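Local structure of HP0958 (Helicobacter pylori, 3NA7) at residues A[33-44]-A[137-148]. The protein probably acts in flagellar biogenesis as an export chaperone and a post-transcriptional regulator, pairing a long coiled-coil hairpin with a zinc-ribbon domain. Sequence-based numbering, arbitrary orientation.
Sequences DLDKALNDKEAK and LEKLALELESLV
In the kinked antiparallel coiled-coil hairpin of this protein, L34 of helix 24-85 and L137 of helix 91-171 enter the partner helix as knobs into holes. L34 sits among A141, L144, E145 and V148. Its CD1 lies 3.8 Å from A141 CB and its CD2 4.0 Å from V148 CG1, the chi1 of 170° having turned CG away from the backbone N. The branched end of leucine suits this hole because its two methyls part toward different walls of it. L144, one of those walls, sets its CD1 against L34 N and 3.7 Å from D33 CB, the apolar base of an otherwise polar side chain.

Such reciprocal knobs mark a coiled coil, and here the short helix segments run 154° apart in direction with axes 8.8 Å from each other. Alanines on both helices suit this separation: A37 lies opposite L137, their CA atoms 5.4 Å apart, and its methyl also meets L140 CD2. On the other helix A141 takes L38 CD2 against its CB, although L38 starts out pointing away from the partner helix.

L137 fills the second hole, formed by A37, D40, K41 and K44. Its CD1 touches K44 CD at 3.7 Å, the two side chains crossing at about a right angle. Lysine suits this border: its methylenes cover the leucine while the K44 ammonium reaches onward to a salt bridge with E133, one turn earlier on helix 91-171. K41 likewise packs its CB on L137 CB, but its bent chain leaves NZ 4.2 Å from E138 OE2, opposite charges too far apart for a salt bridge.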
ATOM      1  N   ASP A  33      13.753  -2.646  -1.025  1.00 47.57           N
ATOM      2  CA  ASP A  33      13.806  -3.818  -1.924  1.00 45.77           C
ATOM      3  C   ASP A  33      13.228  -5.048  -1.231  1.00 42.33           C
ATOM      4  O   ASP A  33      12.471  -5.816  -1.834  1.00 42.89           O
ATOM      5  CB  ASP A  33      15.258  -4.105  -2.323  1.00 48.87           C
ATOM      6  CG  ASP A  33      15.813  -3.121  -3.342  1.00 51.76           C
ATOM      7  OD1 ASP A  33      15.043  -2.412  -4.027  1.00 56.07           O
ATOM      8  OD2 ASP A  33      17.055  -3.075  -3.462  1.00 60.17           O
ATOM      9  N   LEU A  34      13.561  -5.210   0.043  1.00 40.14           N
ATOM     10  CA  LEU A  34      13.016  -6.304   0.839  1.00 39.44           C
ATOM     11  C   LEU A  34      11.498  -6.216   1.029  1.00 40.30           C
ATOM     12  O   LEU A  34      10.820  -7.216   0.798  1.00 41.72           O
ATOM     13  CB  LEU A  34      13.732  -6.448   2.189  1.00 38.15           C
ATOM     14  CG  LEU A  34      13.069  -7.418   3.187  1.00 41.43           C
ATOM     15  CD1 LEU A  34      13.031  -8.846   2.628  1.00 42.13           C
ATOM     16  CD2 LEU A  34      13.732  -7.401   4.580  1.00 42.61           C
ATOM     17  N   ASP A  35      10.964  -5.055   1.435  1.00 39.93           N
ATOM     18  CA  ASP A  35       9.508  -4.892   1.598  1.00 41.44           C
ATOM     19  C   ASP A  35       8.780  -5.056   0.255  1.00 41.51           C
ATOM     20  O   ASP A  35       7.680  -5.612   0.195  1.00 40.20           O
ATOM     21  CB  ASP A  35       9.146  -3.533   2.203  1.00 44.34           C
ATOM     22  CG  ASP A  35       9.606  -3.372   3.649  1.00 48.47           C
ATOM     23  OD1 ASP A  35       9.775  -4.378   4.382  1.00 48.54           O
ATOM     24  OD2 ASP A  35       9.787  -2.206   4.061  1.00 51.25           O
ATOM     25  N   LYS A  36       9.409  -4.601  -0.825  1.00 42.56           N
ATOM     26  CA  LYS A  36       8.853  -4.814  -2.173  1.00 46.41           C
ATOM     27  C   LYS A  36       8.669  -6.317  -2.502  1.00 44.14           C
ATOM     28  O   LYS A  36       7.594  -6.745  -2.935  1.00 45.69           O
ATOM     29  CB  LYS A  36       9.726  -4.123  -3.227  1.00 48.41           C
ATOM     30  CG  LYS A  36       9.244  -4.303  -4.656  1.00 54.62           C
ATOM     31  CD  LYS A  36       8.278  -3.210  -5.092  1.00 60.63           C
ATOM     32  CE  LYS A  36       7.501  -3.629  -6.363  1.00 67.97           C
ATOM     33  NZ  LYS A  36       8.371  -4.300  -7.393  1.00 63.09           N
ATOM     34  N   ALA A  37       9.706  -7.110  -2.246  1.00 43.17           N
ATOM     35  CA  ALA A  37       9.658  -8.555  -2.457  1.00 42.13           C
ATOM     36  C   ALA A  37       8.577  -9.215  -1.613  1.00 40.95           C
ATOM     37  O   ALA A  37       7.729  -9.930  -2.143  1.00 40.47           O
ATOM     38  CB  ALA A  37      11.023  -9.201  -2.203  1.00 41.37           C
ATOM     39  N   LEU A  38       8.580  -8.947  -0.313  1.00 41.13           N
ATOM     40  CA  LEU A  38       7.546  -9.478   0.570  1.00 43.19           C
ATOM     41  C   LEU A  38       6.136  -9.057   0.144  1.00 42.61           C
ATOM     42  O   LEU A  38       5.242  -9.886   0.132  1.00 44.21           O
ATOM     43  CB  LEU A  38       7.784  -9.069   2.035  1.00 43.52           C
ATOM     44  CG  LEU A  38       9.083  -9.517   2.694  1.00 46.75           C
ATOM     45  CD1 LEU A  38       9.209  -8.861   4.084  1.00 42.61           C
ATOM     46  CD2 LEU A  38       9.184 -11.076   2.778  1.00 41.98           C
ATOM     47  N   ASN A  39       5.930  -7.782  -0.201  1.00 42.57           N
ATOM     48  CA  ASN A  39       4.585  -7.332  -0.607  1.00 43.31           C
ATOM     49  C   ASN A  39       4.122  -7.898  -1.949  1.00 41.03           C
ATOM     50  O   ASN A  39       2.957  -8.190  -2.095  1.00 44.26           O
ATOM     51  CB  ASN A  39       4.443  -5.797  -0.596  1.00 44.53           C
ATOM     52  CG  ASN A  39       4.618  -5.179   0.809  1.00 51.05           C
ATOM     53  OD1 ASN A  39       5.167  -4.074   0.948  1.00 50.41           O
ATOM     54  ND2 ASN A  39       4.167  -5.886   1.842  1.00 49.03           N
ATOM     55  N   ASP A  40       5.022  -8.025  -2.924  1.00 39.60           N
ATOM     56  CA  ASP A  40       4.719  -8.618  -4.232  1.00 38.95           C
ATOM     57  C   ASP A  40       4.363 -10.092  -4.054  1.00 38.21           C
ATOM     58  O   ASP A  40       3.450 -10.593  -4.704  1.00 38.53           O
ATOM     59  CB  ASP A  40       5.927  -8.534  -5.183  1.00 40.85           C
ATOM     60  CG  ASP A  40       6.161  -7.134  -5.743  1.00 46.87           C
ATOM     61  OD1 ASP A  40       5.323  -6.240  -5.507  1.00 49.74           O
ATOM     62  OD2 ASP A  40       7.192  -6.936  -6.444  1.00 52.61           O
ATOM     63  N   LYS A  41       5.073 -10.774  -3.156  1.00 37.54           N
ATOM     64  CA  LYS A  41       4.864 -12.204  -2.930  1.00 37.77           C
ATOM     65  C   LYS A  41       3.478 -12.420  -2.338  1.00 39.03           C
ATOM     66  O   LYS A  41       2.776 -13.334  -2.756  1.00 39.44           O
ATOM     67  CB  LYS A  41       5.929 -12.768  -1.986  1.00 36.51           C
ATOM     68  CG  LYS A  41       5.767 -14.228  -1.551  1.00 39.61           C
ATOM     69  CD  LYS A  41       7.008 -14.676  -0.720  1.00 46.58           C
ATOM     70  CE  LYS A  41       6.605 -15.328   0.621  1.00 59.60           C
ATOM     71  NZ  LYS A  41       6.105 -16.739   0.450  1.00 61.03           N
ATOM     72  N   GLU A  42       3.114 -11.591  -1.360  1.00 38.62           N
ATOM     73  CA  GLU A  42       1.769 -11.618  -0.784  1.00 43.28           C
ATOM     74  C   GLU A  42       0.669 -11.283  -1.808  1.00 42.00           C
ATOM     75  O   GLU A  42      -0.328 -11.968  -1.843  1.00 42.50           O
ATOM     76  CB  GLU A  42       1.673 -10.678   0.404  1.00 43.37           C
ATOM     77  CG  GLU A  42       0.400 -10.809   1.157  1.00 55.21           C
ATOM     78  CD  GLU A  42       0.055  -9.552   1.928  1.00 63.18           C
ATOM     79  OE1 GLU A  42       0.942  -8.944   2.561  1.00 68.03           O
ATOM     80  OE2 GLU A  42      -1.120  -9.166   1.893  1.00 70.41           O
ATOM     81  N   ALA A  43       0.878 -10.257  -2.643  1.00 40.80           N
ATOM     82  CA  ALA A  43      -0.069  -9.910  -3.719  1.00 40.35           C
ATOM     83  C   ALA A  43      -0.260 -11.068  -4.712  1.00 39.82           C
ATOM     84  O   ALA A  43      -1.380 -11.361  -5.142  1.00 41.52           O
ATOM     85  CB  ALA A  43       0.387  -8.621  -4.458  1.00 40.04           C
ATOM     86  N   LYS A  44       0.830 -11.738  -5.083  1.00 39.60           N
ATOM     87  CA  LYS A  44       0.705 -12.872  -5.998  1.00 38.93           C
ATOM     88  C   LYS A  44      -0.010 -14.057  -5.331  1.00 40.07           C
ATOM     89  O   LYS A  44      -0.716 -14.814  -6.000  1.00 37.09           O
ATOM     90  CB  LYS A  44       2.063 -13.277  -6.521  1.00 38.89           C
ATOM     91  CG  LYS A  44       2.626 -12.243  -7.506  1.00 37.62           C
ATOM     92  CD  LYS A  44       4.065 -12.498  -7.799  1.00 41.37           C
ATOM     93  CE  LYS A  44       4.700 -11.335  -8.614  1.00 36.85           C
ATOM     94  NZ  LYS A  44       4.336 -11.469 -10.034  1.00 43.06           N
ATOM     95  N   LEU A 137      10.627 -14.584  -5.438  1.00 43.20           N
ATOM     96  CA  LEU A 137      10.534 -13.509  -4.462  1.00 42.03           C
ATOM     97  C   LEU A 137      10.956 -13.937  -3.057  1.00 43.41           C
ATOM     98  O   LEU A 137      11.551 -13.149  -2.327  1.00 44.33           O
ATOM     99  CB  LEU A 137       9.128 -12.906  -4.441  1.00 39.04           C
ATOM    100  CG  LEU A 137       8.752 -12.189  -5.741  1.00 41.06           C
ATOM    101  CD1 LEU A 137       7.242 -12.154  -5.908  1.00 41.42           C
ATOM    102  CD2 LEU A 137       9.381 -10.782  -5.835  1.00 41.37           C
ATOM    103  N   GLU A 138      10.619 -15.165  -2.669  1.00 43.42           N
ATOM    104  CA  GLU A 138      11.096 -15.732  -1.418  1.00 45.29           C
ATOM    105  C   GLU A 138      12.636 -15.874  -1.457  1.00 45.23           C
ATOM    106  O   GLU A 138      13.307 -15.515  -0.511  1.00 45.63           O
ATOM    107  CB  GLU A 138      10.429 -17.092  -1.154  1.00 46.31           C
ATOM    108  CG  GLU A 138      10.774 -17.675   0.237  1.00 54.16           C
ATOM    109  CD  GLU A 138       9.920 -18.886   0.643  1.00 58.14           C
ATOM    110  OE1 GLU A 138       9.935 -19.254   1.843  1.00 63.69           O
ATOM    111  OE2 GLU A 138       9.211 -19.445  -0.215  1.00 57.02           O
ATOM    112  N   LYS A 139      13.174 -16.405  -2.555  1.00 47.07           N
ATOM    113  CA  LYS A 139      14.626 -16.477  -2.763  1.00 48.93           C
ATOM    114  C   LYS A 139      15.231 -15.082  -2.561  1.00 48.08           C
ATOM    115  O   LYS A 139      16.177 -14.916  -1.777  1.00 47.38           O
ATOM    116  CB  LYS A 139      14.953 -17.048  -4.146  1.00 48.89           C
ATOM    117  CG  LYS A 139      16.431 -17.481  -4.371  1.00 56.62           C
ATOM    118  CD  LYS A 139      16.556 -18.405  -5.606  1.00 60.25           C
ATOM    119  CE  LYS A 139      18.017 -18.796  -5.939  1.00 70.62           C
ATOM    120  NZ  LYS A 139      18.095 -20.015  -6.844  1.00 70.77           N
ATOM    121  N   LEU A 140      14.642 -14.079  -3.224  1.00 47.43           N
ATOM    122  CA  LEU A 140      15.052 -12.677  -3.065  1.00 46.49           C
ATOM    123  C   LEU A 140      14.995 -12.197  -1.598  1.00 45.77           C
ATOM    124  O   LEU A 140      16.015 -11.725  -1.049  1.00 46.30           O
ATOM    125  CB  LEU A 140      14.304 -11.745  -4.049  1.00 46.52           C
ATOM    126  CG  LEU A 140      14.642 -10.231  -4.103  1.00 49.89           C
ATOM    127  CD1 LEU A 140      16.111  -9.988  -4.468  1.00 52.09           C
ATOM    128  CD2 LEU A 140      13.704  -9.421  -5.063  1.00 43.69           C
ATOM    129  N   ALA A 141      13.850 -12.357  -0.942  1.00 44.01           N
ATOM    130  CA  ALA A 141      13.710 -11.935   0.488  1.00 44.69           C
ATOM    131  C   ALA A 141      14.791 -12.550   1.381  1.00 48.36           C
ATOM    132  O   ALA A 141      15.388 -11.863   2.213  1.00 47.76           O
ATOM    133  CB  ALA A 141      12.322 -12.283   1.047  1.00 42.80           C
ATOM    134  N   LEU A 142      15.024 -13.850   1.212  1.00 51.38           N
ATOM    135  CA  LEU A 142      16.027 -14.573   2.010  1.00 54.05           C
ATOM    136  C   LEU A 142      17.441 -14.048   1.794  1.00 53.96           C
ATOM    137  O   LEU A 142      18.227 -14.027   2.715  1.00 54.94           O
ATOM    138  CB  LEU A 142      15.963 -16.082   1.752  1.00 55.92           C
ATOM    139  CG  LEU A 142      14.676 -16.740   2.272  1.00 58.81           C
ATOM    140  CD1 LEU A 142      14.361 -18.044   1.524  1.00 61.59           C
ATOM    141  CD2 LEU A 142      14.729 -16.974   3.784  1.00 60.26           C
ATOM    142  N   GLU A 143      17.750 -13.618   0.579  1.00 55.28           N
ATOM    143  CA  GLU A 143      19.046 -13.019   0.286  1.00 57.90           C
ATOM    144  C   GLU A 143      19.215 -11.658   0.988  1.00 55.88           C
ATOM    145  O   GLU A 143      20.216 -11.420   1.661  1.00 58.40           O
ATOM    146  CB  GLU A 143      19.241 -12.893  -1.234  1.00 59.17           C
ATOM    147  CG  GLU A 143      20.519 -12.144  -1.689  1.00 69.14           C
ATOM    148  CD  GLU A 143      20.483 -11.769  -3.175  1.00 78.27           C
ATOM    149  OE1 GLU A 143      19.361 -11.539  -3.694  1.00 78.39           O
ATOM    150  OE2 GLU A 143      21.566 -11.702  -3.823  1.00 81.87           O
ATOM    151  N   LEU A 144      18.231 -10.783   0.827  1.00 54.53           N
ATOM    152  CA  LEU A 144      18.275  -9.404   1.348  1.00 53.80           C
ATOM    153  C   LEU A 144      18.219  -9.248   2.863  1.00 53.51           C
ATOM    154  O   LEU A 144      18.751  -8.281   3.408  1.00 54.49           O
ATOM    155  CB  LEU A 144      17.143  -8.580   0.737  1.00 50.13           C
ATOM    156  CG  LEU A 144      17.194  -8.463  -0.782  1.00 51.97           C
ATOM    157  CD1 LEU A 144      16.076  -7.555  -1.295  1.00 52.33           C
ATOM    158  CD2 LEU A 144      18.574  -7.952  -1.261  1.00 53.96           C
ATOM    159  N   GLU A 145      17.599 -10.204   3.533  1.00 53.57           N
ATOM    160  CA  GLU A 145      17.161 -10.020   4.911  1.00 55.91           C
ATOM    161  C   GLU A 145      18.293  -9.904   5.944  1.00 57.21           C
ATOM    162  O   GLU A 145      18.166  -9.163   6.930  1.00 57.84           O
ATOM    163  CB  GLU A 145      16.190 -11.144   5.286  1.00 56.53           C
ATOM    164  CG  GLU A 145      15.688 -11.140   6.712  1.00 66.53           C
ATOM    165  CD  GLU A 145      14.314 -11.814   6.868  1.00 73.81           C
ATOM    166  OE1 GLU A 145      13.360 -11.406   6.157  1.00 75.42           O
ATOM    167  OE2 GLU A 145      14.178 -12.731   7.717  1.00 75.69           O
ATOM    168  N   SER A 146      19.379 -10.649   5.744  1.00 67.87           N
ATOM    169  CA  SER A 146      20.462 -10.684   6.745  1.00 69.08           C
ATOM    170  C   SER A 146      21.051  -9.282   6.943  1.00 66.02           C
ATOM    171  O   SER A 146      21.071  -8.757   8.067  1.00 66.35           O
ATOM    172  CB  SER A 146      21.545 -11.713   6.366  1.00 70.33           C
ATOM    173  OG  SER A 146      22.532 -11.826   7.389  1.00 77.00           O
ATOM    174  N   LEU A 147      21.478  -8.683   5.832  1.00 63.70           N
ATOM    175  CA  LEU A 147      22.064  -7.350   5.804  1.00 62.72           C
ATOM    176  C   LEU A 147      21.079  -6.242   6.179  1.00 59.80           C
ATOM    177  O   LEU A 147      21.383  -5.365   7.005  1.00 57.76           O
ATOM    178  CB  LEU A 147      22.643  -7.065   4.406  1.00 64.57           C
ATOM    179  CG  LEU A 147      23.329  -5.706   4.161  1.00 67.78           C
ATOM    180  CD1 LEU A 147      24.526  -5.466   5.126  1.00 73.25           C
ATOM    181  CD2 LEU A 147      23.753  -5.529   2.687  1.00 69.84           C
ATOM    182  N   VAL A 148      19.910  -6.264   5.548  1.00 57.22           N
ATOM    183  CA  VAL A 148      18.927  -5.225   5.790  1.00 54.21           C
ATOM    184  C   VAL A 148      18.711  -5.046   7.295  1.00 55.81           C
ATOM    185  O   VAL A 148      18.761  -3.917   7.797  1.00 54.82           O
ATOM    186  CB  VAL A 148      17.599  -5.520   5.078  1.00 52.53           C
ATOM    187  CG1 VAL A 148      16.436  -4.693   5.707  1.00 50.53           C
ATOM    188  CG2 VAL A 148      17.738  -5.256   3.607  1.00 47.84           C
TER